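Local coordinates for protein DyP (Bjerkandera adusta, PDB 3VXJ) that probably uses a heme b cofactor and peroxide to oxidise dyes and phenolic substrates, as other DyP-type peroxidases do, and binds 2,6-dimethoxyphenol, at residues R315-G320 with N379-K384; V322-A327 with I363-R368; P399-G404 with T413-L418. All blocks are in the same frame, centred on the assembly; numbering follows the deposited sequence.

Interaction 1 of 3, residues R315-G320 with N379-K384; sequences RQDLGG and NFPFSK. With 3DM (2,6-dimethoxyphenol), chain D; 3DM (2,6-dimethoxyphenol), chain E; HEM (protoporphyrin IX containing Fe), chain B.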
# COMPACT_ATOMS: atom_id res chain seq x y z
N ARG A 315 -16.38 2.56 3.84
CA ARG A 315 -17.59 1.84 3.40
C ARG A 315 -18.85 2.65 3.75
O ARG A 315 -18.92 3.83 3.38
CB ARG A 315 -17.60 0.38 3.91
CG ARG A 315 -16.34 -0.37 3.50
CD ARG A 315 -16.35 -1.84 3.87
NE ARG A 315 -15.02 -2.41 3.61
CZ ARG A 315 -14.76 -3.60 3.08
NH1 ARG A 315 -15.73 -4.43 2.74
NH2 ARG A 315 -13.50 -3.94 2.87
N GLN A 316 -19.83 2.07 4.45
CA GLN A 316 -21.10 2.76 4.71
C GLN A 316 -20.99 3.94 5.68
O GLN A 316 -21.93 4.71 5.80
CB GLN A 316 -22.18 1.77 5.17
CG GLN A 316 -23.62 2.32 5.22
CD GLN A 316 -24.18 2.69 3.85
OE1 GLN A 316 -23.73 2.17 2.82
NE2 GLN A 316 -25.17 3.57 3.84
N ASP A 317 -19.84 4.11 6.34
CA ASP A 317 -19.65 5.36 7.11
C ASP A 317 -19.77 6.60 6.21
O ASP A 317 -20.06 7.69 6.69
CB ASP A 317 -18.29 5.39 7.83
CG ASP A 317 -18.21 4.45 9.01
OD1 ASP A 317 -19.24 4.09 9.63
OD2 ASP A 317 -17.06 4.09 9.35
N LEU A 318 -19.54 6.42 4.90
CA LEU A 318 -19.69 7.54 3.95
C LEU A 318 -21.14 7.77 3.51
O LEU A 318 -21.43 8.79 2.88
CB LEU A 318 -18.79 7.34 2.73
CG LEU A 318 -17.28 7.32 2.98
CD1 LEU A 318 -16.55 7.17 1.66
CD2 LEU A 318 -16.82 8.58 3.71
N GLY A 319 -22.03 6.84 3.85
CA GLY A 319 -23.45 6.97 3.52
C GLY A 319 -23.90 6.14 2.33
O GLY A 319 -25.09 6.07 2.03
N GLY A 320 -22.94 5.51 1.65
CA GLY A 320 -23.22 4.68 0.49
C GLY A 320 -21.94 4.49 -0.31
O GLY A 320 -20.87 4.97 0.11
N ASN A 379 -11.68 13.29 14.12
CA ASN A 379 -13.11 13.47 13.96
C ASN A 379 -13.72 12.78 12.76
O ASN A 379 -14.86 13.06 12.38
CB ASN A 379 -13.41 14.96 14.00
CG ASN A 379 -13.13 15.54 15.37
OD1 ASN A 379 -13.64 15.05 16.37
ND2 ASN A 379 -12.26 16.55 15.43
N PHE A 380 -12.94 11.87 12.18
CA PHE A 380 -13.41 11.02 11.09
C PHE A 380 -13.36 9.55 11.50
O PHE A 380 -12.37 9.12 12.09
CB PHE A 380 -12.60 11.23 9.81
CG PHE A 380 -13.17 10.47 8.67
CD1 PHE A 380 -14.15 11.04 7.87
CD2 PHE A 380 -12.82 9.14 8.47
CE1 PHE A 380 -14.75 10.30 6.87
CE2 PHE A 380 -13.41 8.40 7.48
CZ PHE A 380 -14.38 8.99 6.67
N PRO A 381 -14.41 8.76 11.18
CA PRO A 381 -15.63 9.10 10.43
C PRO A 381 -16.52 10.10 11.17
O PRO A 381 -16.47 10.19 12.40
CB PRO A 381 -16.34 7.74 10.26
CG PRO A 381 -15.81 6.92 11.38
CD PRO A 381 -14.37 7.32 11.50
N PHE A 382 -17.33 10.82 10.41
CA PHE A 382 -18.15 11.89 10.95
C PHE A 382 -19.45 11.35 11.54
O PHE A 382 -19.83 10.20 11.28
CB PHE A 382 -18.44 12.93 9.85
CG PHE A 382 -18.87 12.33 8.54
CD1 PHE A 382 -20.19 11.92 8.34
CD2 PHE A 382 -17.95 12.17 7.51
CE1 PHE A 382 -20.58 11.36 7.13
CE2 PHE A 382 -18.34 11.61 6.29
CZ PHE A 382 -19.66 11.20 6.10
N SER A 383 -20.10 12.19 12.35
CA SER A 383 -21.43 11.92 12.91
C SER A 383 -21.50 10.68 13.81
O SER A 383 -22.52 9.98 13.84
CB SER A 383 -22.48 11.84 11.80
OG SER A 383 -22.46 13.00 10.99
N LYS A 384 -20.42 10.41 14.55
CA LYS A 384 -20.37 9.27 15.47
C LYS A 384 -20.60 9.72 16.91
O LYS A 384 -20.27 10.86 17.27
CB LYS A 384 -19.03 8.54 15.35
CG LYS A 384 -18.71 7.97 13.97
CD LYS A 384 -19.88 7.22 13.36
CE LYS A 384 -19.44 6.50 12.11
NZ LYS A 384 -20.56 5.90 11.35
O1 3DM D . -15.97 -0.29 -0.34
C1 3DM D . -17.24 0.14 -0.03
C2 3DM D . -17.57 1.50 -0.04
O2 3DM D . -16.60 2.42 -0.35
C7 3DM D . -16.83 3.79 0.01
C3 3DM D . -18.89 1.88 0.27
C4 3DM D . -19.85 0.92 0.60
C5 3DM D . -19.52 -0.43 0.60
C6 3DM D . -18.21 -0.81 0.29
O3 3DM D . -17.83 -2.13 0.28
C8 3DM D . -18.71 -3.09 0.91
O1 3DM E . -24.50 8.87 15.58
C1 3DM E . -24.90 9.36 16.78
C2 3DM E . -25.84 8.66 17.54
O2 3DM E . -26.32 7.49 17.03
C7 3DM E . -27.39 6.87 17.76
C3 3DM E . -26.25 9.17 18.78
C4 3DM E . -25.72 10.37 19.25
C5 3DM E . -24.78 11.07 18.49
C6 3DM E . -24.37 10.57 17.25
O3 3DM E . -23.45 11.21 16.47
C8 3DM E . -23.28 12.63 16.72
CHA HEM B . -5.78 -2.77 4.50
CHB HEM B . -1.67 -3.35 6.98
CHC HEM B . -0.27 1.12 5.77
CHD HEM B . -4.36 1.71 3.25
C1A HEM B . -4.81 -3.30 5.30
C2A HEM B . -4.87 -4.60 5.95
C3A HEM B . -3.73 -4.75 6.64
C4A HEM B . -2.91 -3.57 6.43
CMA HEM B . -3.31 -5.95 7.50
CAA HEM B . -6.08 -5.56 5.88
CBA HEM B . -6.07 -6.54 4.71
CGA HEM B . -6.37 -5.90 3.37
O1A HEM B . -7.52 -5.50 3.11
O2A HEM B . -5.43 -5.83 2.53
C1B HEM B . -0.92 -2.19 6.86
C2B HEM B . 0.38 -1.97 7.45
C3B HEM B . 0.77 -0.73 7.11
C4B HEM B . -0.27 -0.15 6.29
CMB HEM B . 1.12 -3.00 8.32
CAB HEM B . 2.09 -0.00 7.46
CBB HEM B . 3.21 -0.67 7.77
C1C HEM B . -1.28 1.68 5.02
C2C HEM B . -1.31 3.04 4.53
C3C HEM B . -2.45 3.21 3.84
C4C HEM B . -3.16 1.95 3.88
CMC HEM B . -0.19 4.08 4.77
CAC HEM B . -2.97 4.47 3.10
CBC HEM B . -2.77 5.71 3.59
C1D HEM B . -5.07 0.54 3.31
C2D HEM B . -6.26 0.29 2.54
C3D HEM B . -6.71 -1.08 2.94
C4D HEM B . -5.74 -1.55 3.90
CMD HEM B . -6.99 1.21 1.54
CAD HEM B . -7.97 -1.78 2.40
CBD HEM B . -9.16 -1.25 3.20
CGD HEM B . -10.46 -1.84 2.72
O1D HEM B . -11.22 -2.36 3.58
O2D HEM B . -10.74 -1.79 1.50
NA HEM B . -3.62 -2.70 5.64
NB HEM B . -1.31 -1.05 6.18
NC HEM B . -2.44 1.06 4.64
ND HEM B . -4.76 -0.58 4.08
FE HEM B . -3.06 -0.79 5.19
O HOH W 1 -20.12 8.13 9.43
O HOH W 2 -2.21 -1.60 3.58

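Interaction 2 of 3, residues V322-A327 with I363-R368; sequences VDTFHA and IGNGFR. With 3DM (2,6-dimethoxyphenol), chain D; HEM (protoporphyrin IX containing Fe), chain B.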
# COMPACT_ATOMS: atom_id res chain seq x y z
N VAL A 322 -19.01 5.08 -2.80
CA VAL A 322 -18.33 6.27 -3.29
C VAL A 322 -17.13 5.76 -4.08
O VAL A 322 -16.32 5.00 -3.54
CB VAL A 322 -17.86 7.18 -2.11
CG1 VAL A 322 -17.03 8.38 -2.61
CG2 VAL A 322 -19.04 7.66 -1.26
N ASP A 323 -17.02 6.15 -5.35
CA ASP A 323 -15.93 5.68 -6.22
C ASP A 323 -14.59 6.29 -5.83
O ASP A 323 -13.56 5.66 -6.00
CB ASP A 323 -16.18 6.07 -7.68
CG ASP A 323 -17.41 5.43 -8.29
OD1 ASP A 323 -17.84 4.36 -7.82
OD2 ASP A 323 -17.91 6.00 -9.29
N THR A 324 -14.64 7.52 -5.33
CA THR A 324 -13.55 8.49 -5.47
C THR A 324 -12.27 8.13 -4.73
O THR A 324 -11.18 8.45 -5.21
CB THR A 324 -14.02 9.88 -5.00
OG1 THR A 324 -15.31 10.15 -5.58
CG2 THR A 324 -13.06 10.98 -5.43
N PHE A 325 -12.40 7.47 -3.58
CA PHE A 325 -11.27 7.31 -2.66
C PHE A 325 -10.71 5.90 -2.58
O PHE A 325 -9.93 5.60 -1.68
CB PHE A 325 -11.64 7.86 -1.28
CG PHE A 325 -12.35 9.17 -1.34
CD1 PHE A 325 -11.68 10.32 -1.75
CD2 PHE A 325 -13.70 9.26 -1.00
CE1 PHE A 325 -12.34 11.55 -1.83
CE2 PHE A 325 -14.37 10.48 -1.08
CZ PHE A 325 -13.69 11.63 -1.49
N HIS A 326 -11.09 5.05 -3.54
CA HIS A 326 -10.53 3.71 -3.63
C HIS A 326 -9.18 3.73 -4.32
O HIS A 326 -8.92 4.59 -5.17
CB HIS A 326 -11.50 2.77 -4.34
CG HIS A 326 -12.77 2.56 -3.58
ND1 HIS A 326 -12.84 1.79 -2.44
CD2 HIS A 326 -14.03 3.03 -3.78
CE1 HIS A 326 -14.08 1.79 -1.98
NE2 HIS A 326 -14.82 2.55 -2.77
N ALA A 327 -8.31 2.79 -3.95
CA ALA A 327 -6.99 2.70 -4.57
C ALA A 327 -6.51 1.25 -4.50
O ALA A 327 -6.98 0.49 -3.64
CB ALA A 327 -6.01 3.62 -3.84
N ILE A 363 -3.53 11.30 -6.65
CA ILE A 363 -2.84 11.03 -5.39
C ILE A 363 -3.65 11.58 -4.21
O ILE A 363 -3.82 10.90 -3.19
CB ILE A 363 -1.40 11.60 -5.40
CG1 ILE A 363 -0.56 10.82 -6.42
CG2 ILE A 363 -0.76 11.51 -4.01
CD1 ILE A 363 0.84 11.40 -6.64
N GLY A 364 -4.17 12.79 -4.37
CA GLY A 364 -4.92 13.46 -3.32
C GLY A 364 -6.22 12.79 -2.92
O GLY A 364 -6.76 13.07 -1.85
N ASN A 365 -6.73 11.89 -3.76
CA ASN A 365 -7.97 11.17 -3.50
C ASN A 365 -7.76 9.75 -2.98
O ASN A 365 -8.70 9.15 -2.46
CB ASN A 365 -8.83 11.11 -4.77
CG ASN A 365 -9.47 12.43 -5.09
OD1 ASN A 365 -9.43 13.38 -4.30
ND2 ASN A 365 -10.09 12.49 -6.26
N GLY A 366 -6.56 9.20 -3.15
CA GLY A 366 -6.29 7.82 -2.76
C GLY A 366 -5.47 7.80 -1.50
O GLY A 366 -5.96 8.18 -0.43
N PHE A 367 -4.20 7.43 -1.63
CA PHE A 367 -3.24 7.45 -0.53
C PHE A 367 -3.37 8.67 0.38
O PHE A 367 -3.46 8.55 1.60
CB PHE A 367 -1.82 7.39 -1.08
CG PHE A 367 -0.77 7.72 -0.06
CD1 PHE A 367 -0.52 6.86 1.01
CD2 PHE A 367 -0.09 8.94 -0.11
CE1 PHE A 367 0.42 7.19 1.99
CE2 PHE A 367 0.86 9.26 0.85
CZ PHE A 367 1.11 8.40 1.91
N ARG A 368 -3.32 9.86 -0.22
CA ARG A 368 -3.22 11.07 0.57
C ARG A 368 -4.50 11.37 1.35
O ARG A 368 -4.45 11.87 2.48
CB ARG A 368 -2.82 12.24 -0.32
CG ARG A 368 -2.32 13.44 0.42
CD ARG A 368 -1.77 14.42 -0.60
NE ARG A 368 -1.13 15.57 0.02
CZ ARG A 368 -1.76 16.65 0.47
NH1 ARG A 368 -3.08 16.75 0.36
NH2 ARG A 368 -1.07 17.64 1.02
O1 3DM D . -15.97 -0.29 -0.34
C1 3DM D . -17.24 0.14 -0.03
C2 3DM D . -17.57 1.50 -0.04
O2 3DM D . -16.60 2.42 -0.35
C7 3DM D . -16.83 3.79 0.01
C3 3DM D . -18.89 1.88 0.27
C4 3DM D . -19.85 0.92 0.60
C5 3DM D . -19.52 -0.43 0.60
C6 3DM D . -18.21 -0.81 0.29
O3 3DM D . -17.83 -2.13 0.28
C8 3DM D . -18.71 -3.09 0.91
CHA HEM B . -5.78 -2.77 4.50
CHB HEM B . -1.67 -3.35 6.98
CHC HEM B . -0.27 1.12 5.77
CHD HEM B . -4.36 1.71 3.25
C1A HEM B . -4.81 -3.30 5.30
C2A HEM B . -4.87 -4.60 5.95
C3A HEM B . -3.73 -4.75 6.64
C4A HEM B . -2.91 -3.57 6.43
CMA HEM B . -3.31 -5.95 7.50
CAA HEM B . -6.08 -5.56 5.88
CBA HEM B . -6.07 -6.54 4.71
CGA HEM B . -6.37 -5.90 3.37
O1A HEM B . -7.52 -5.50 3.11
O2A HEM B . -5.43 -5.83 2.53
C1B HEM B . -0.92 -2.19 6.86
C2B HEM B . 0.38 -1.97 7.45
C3B HEM B . 0.77 -0.73 7.11
C4B HEM B . -0.27 -0.15 6.29
CMB HEM B . 1.12 -3.00 8.32
CAB HEM B . 2.09 -0.00 7.46
CBB HEM B . 3.21 -0.67 7.77
C1C HEM B . -1.28 1.68 5.02
C2C HEM B . -1.31 3.04 4.53
C3C HEM B . -2.45 3.21 3.84
C4C HEM B . -3.16 1.95 3.88
CMC HEM B . -0.19 4.08 4.77
CAC HEM B . -2.97 4.47 3.10
CBC HEM B . -2.77 5.71 3.59
C1D HEM B . -5.07 0.54 3.31
C2D HEM B . -6.26 0.29 2.54
C3D HEM B . -6.71 -1.08 2.94
C4D HEM B . -5.74 -1.55 3.90
CMD HEM B . -6.99 1.21 1.54
CAD HEM B . -7.97 -1.78 2.40
CBD HEM B . -9.16 -1.25 3.20
CGD HEM B . -10.46 -1.84 2.72
O1D HEM B . -11.22 -2.36 3.58
O2D HEM B . -10.74 -1.79 1.50
NA HEM B . -3.62 -2.70 5.64
NB HEM B . -1.31 -1.05 6.18
NC HEM B . -2.44 1.06 4.64
ND HEM B . -4.76 -0.58 4.08
FE HEM B . -3.06 -0.79 5.19
O HOH W 3 -10.40 9.77 -7.57
O HOH W 2 -2.21 -1.60 3.58

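Interaction 3 of 3, residues P399-G404 with T413-L418; sequences PRTVGG and TFTVPL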
# COMPACT_ATOMS: atom_id res chain seq x y z
N PRO A 399 -1.68 14.09 20.09
CA PRO A 399 -1.42 12.74 20.60
C PRO A 399 -2.12 11.67 19.78
O PRO A 399 -3.19 11.91 19.21
CB PRO A 399 -2.01 12.79 22.02
CG PRO A 399 -3.09 13.80 21.93
CD PRO A 399 -2.55 14.85 21.00
N ARG A 400 -1.51 10.48 19.71
CA ARG A 400 -2.07 9.36 18.95
C ARG A 400 -3.14 8.64 19.78
O ARG A 400 -2.98 7.47 20.17
CB ARG A 400 -0.98 8.37 18.52
CG ARG A 400 0.15 8.98 17.70
CD ARG A 400 1.06 7.92 17.12
NE ARG A 400 0.46 7.28 15.96
CZ ARG A 400 0.02 6.02 15.90
NH1 ARG A 400 0.12 5.20 16.93
NH2 ARG A 400 -0.50 5.57 14.78
N THR A 401 -4.23 9.35 20.05
CA THR A 401 -5.28 8.84 20.92
C THR A 401 -6.42 8.29 20.07
O THR A 401 -6.91 8.97 19.16
CB THR A 401 -5.74 9.93 21.90
OG1 THR A 401 -4.61 10.37 22.65
CG2 THR A 401 -6.79 9.40 22.86
N VAL A 402 -6.82 7.06 20.37
CA VAL A 402 -7.94 6.42 19.70
C VAL A 402 -8.95 5.88 20.73
O VAL A 402 -8.56 5.35 21.76
CB VAL A 402 -7.46 5.30 18.73
CG1 VAL A 402 -6.77 4.17 19.48
CG2 VAL A 402 -8.61 4.79 17.87
N GLY A 403 -10.24 6.00 20.42
CA GLY A 403 -11.27 5.51 21.32
C GLY A 403 -11.80 4.17 20.88
O GLY A 403 -11.49 3.68 19.78
N GLY A 404 -12.63 3.58 21.73
CA GLY A 404 -13.46 2.46 21.33
C GLY A 404 -12.80 1.12 21.10
O GLY A 404 -13.48 0.19 20.69
N THR A 413 -10.05 5.68 26.16
CA THR A 413 -9.12 6.03 25.10
C THR A 413 -7.78 5.34 25.30
O THR A 413 -7.33 5.09 26.42
CB THR A 413 -8.92 7.55 24.99
OG1 THR A 413 -8.29 8.04 26.17
CG2 THR A 413 -10.26 8.26 24.80
N PHE A 414 -7.16 5.01 24.17
CA PHE A 414 -5.84 4.42 24.15
C PHE A 414 -4.90 5.41 23.47
O PHE A 414 -5.20 5.90 22.38
CB PHE A 414 -5.87 3.09 23.38
CG PHE A 414 -6.64 1.98 24.07
CD1 PHE A 414 -5.98 0.87 24.58
CD2 PHE A 414 -8.04 2.04 24.17
CE1 PHE A 414 -6.68 -0.15 25.21
CE2 PHE A 414 -8.75 1.02 24.82
CZ PHE A 414 -8.06 -0.08 25.33
N THR A 415 -3.78 5.72 24.12
CA THR A 415 -2.74 6.53 23.48
C THR A 415 -1.64 5.57 23.03
O THR A 415 -0.96 4.93 23.84
CB THR A 415 -2.22 7.65 24.40
OG1 THR A 415 -3.30 8.53 24.73
CG2 THR A 415 -1.12 8.45 23.71
N VAL A 416 -1.50 5.45 21.72
CA VAL A 416 -0.77 4.34 21.12
C VAL A 416 0.59 4.84 20.61
O VAL A 416 0.64 5.78 19.82
CB VAL A 416 -1.60 3.72 19.97
CG1 VAL A 416 -0.89 2.52 19.38
CG2 VAL A 416 -3.00 3.33 20.47
N PRO A 417 1.69 4.23 21.08
CA PRO A 417 3.00 4.58 20.50
C PRO A 417 2.99 4.32 18.99
O PRO A 417 2.30 3.41 18.53
CB PRO A 417 3.96 3.59 21.17
CG PRO A 417 3.29 3.18 22.43
CD PRO A 417 1.82 3.18 22.11
N LEU A 418 3.76 5.10 18.23
CA LEU A 418 3.86 4.85 16.80
C LEU A 418 4.73 3.62 16.54
O LEU A 418 5.89 3.58 16.95
CB LEU A 418 4.40 6.08 16.07
CG LEU A 418 4.37 6.08 14.53
CD1 LEU A 418 2.97 5.87 13.93
CD2 LEU A 418 4.99 7.36 13.97

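Interaction 1 of 3, residues R315-G320 with N379-K384
Phe380 meets Leu318 at the edge of its ring, where CD2 of Leu318 lies in the ring plane, 3.9 Å from CZ. Pro381 CB sits over the centre of one face, a placement consistent with the cis peptide between Phe380 and Pro381, and Trp374 stacks with the same ring. The contact joins two loops of the C-terminal DyP peroxidase region: a short 3-10 turn, 316-318, packs against a cis-proline loop. Phe382 lies beside that turn, its CZ 3.6 Å from Asp317 O. The third flat group, the Arg315 guanidinium, donates in its own plane, NH2 to heme O1D at 2.9 Å (171°). Arg315, Leu318 and Gly320 also line the pocket of one 2,6-dimethoxyphenol, Arg315 CG lying 3.7 Å from ring atom C1. Between the loops the charged link is the salt bridge from Lys384 NZ to Asp317 OD1, 2.8 Å. The lysine chain bends early, chi2 -46° turning CD aside, and NZ reaches OD1 from 57° above the carboxylate plane. OD2 pairs with Arg310, so two positive groups would probably keep Asp317 ionised. NZ also binds Leu297 O and a water, which donates to Asp317 O and Phe382 O, each at 2.8 Å.

Interaction 2 of 3, residues V322-A327 with I363-R368
Phe325 runs past the carbonyl of Asn365, and following it outward shows how one backbone oxygen can be lined by carbon. The approach begins at the backbone, where CA of Phe325 makes a CA-H...O contact of 3.2 Å with Asn365 O. CB lies 3.4 Å from the same oxygen. Chi1 of -44° sets CG anti to the carbonyl carbon of Phe325. The ortho ring carbon next to CG, CD1, comes to 3.3 Å from Asn365 O, which lies at the ring edge in its plane. One ring face carries Thr324 CB over its centre; outside the two segments, Phe369 stacks with the ring and Trp374 meets it with planes at about 75°. In the C-terminal domain of the DyP dimeric alpha+beta barrel type, with its four-stranded antiparallel sheet, the contact joins a type I turn, Asp323 to His326, that leads into edge strand 328-334, to the start of helix 367-375, which follows the neighbouring strand 353-360. Gly366 is the N-cap of that helix, and Ala327 CB packs 4.3 Å from Gly366 CA. At the other end of the contact, Thr324 CG2 touches Asn365 ND2 at 3.4 Å, and a water accepts from ND2 while donating to Thr324 O. His326 presents its ring edge to 2,6-dimethoxyphenol, NE2 being 3.0 Å from O2, and Phe367 CD1 lies 3.6 Å from heme CBC.

Interaction 3 of 3, residues P399-G404 with T413-L418
Val402 and Phe414 form the antiparallel hydrogen-bonded pair of this contact, each N-H donating to the other's carbonyl O at 2.8 Å. A third backbone bond, Val416 N to Arg400 O, is also nearly straight at 170° and carries the ladder beyond the strands. CA-H...O contacts fill in between, as where Thr401 CA lies 3.3 Å from Phe414 O. Together they define a two-stranded beta hairpin, 401-403 with 413-415, whose strand directions differ by 153°. Side-chain polar contacts come next. Thr401 and Thr415 are a non-hydrogen-bonded pair of the ladder, yet their OG1 atoms hydrogen-bond to each other at 3.1 Å. Arg400 reaches across just past the strands: chi3 of 77° bends the chain and puts NE off the extended line, and NH1 donates to Val416 O at 3.0 Å from well above the carbonyl plane. Its NH2 is held by Gly395 O and Pro392 O. A methyl, Leu418 CD1, lies over one face of this guanidinium, 3.3 Å above its plane and offset toward the rim. Among apolar contacts, Thr401 CG2 rests 3.5 Å from Thr413 CB, while on the other face Val402 CG1 meets both Phe414 CB and Val416 CG2. Tyr233 of helix 227-236 touches Phe414 and Val416.

Overall arrangement
The three contacts illustrate how separate parts of one chain can be fixed at different distances from a cofactor. Interactions 1 and 2, with centres about 15 Å apart, adjoin in sequence and both border the heme and one 2,6-dimethoxyphenol; Asn313 hydrogen-bonds to both ligands. The iron itself binds a water and the axial His308. A second dimethoxyphenol sits at the outer side of interaction 1, where its O1 donates to Ser383 O. Interaction 3 follows later in the chain, its nearest atoms about 8 Å from interaction 1 and 12 Å from interaction 2. It touches neither, yet the Arg400 side chain is about 8 Å from that of His308, and the Leu418 side chain about 9 Å from the heme.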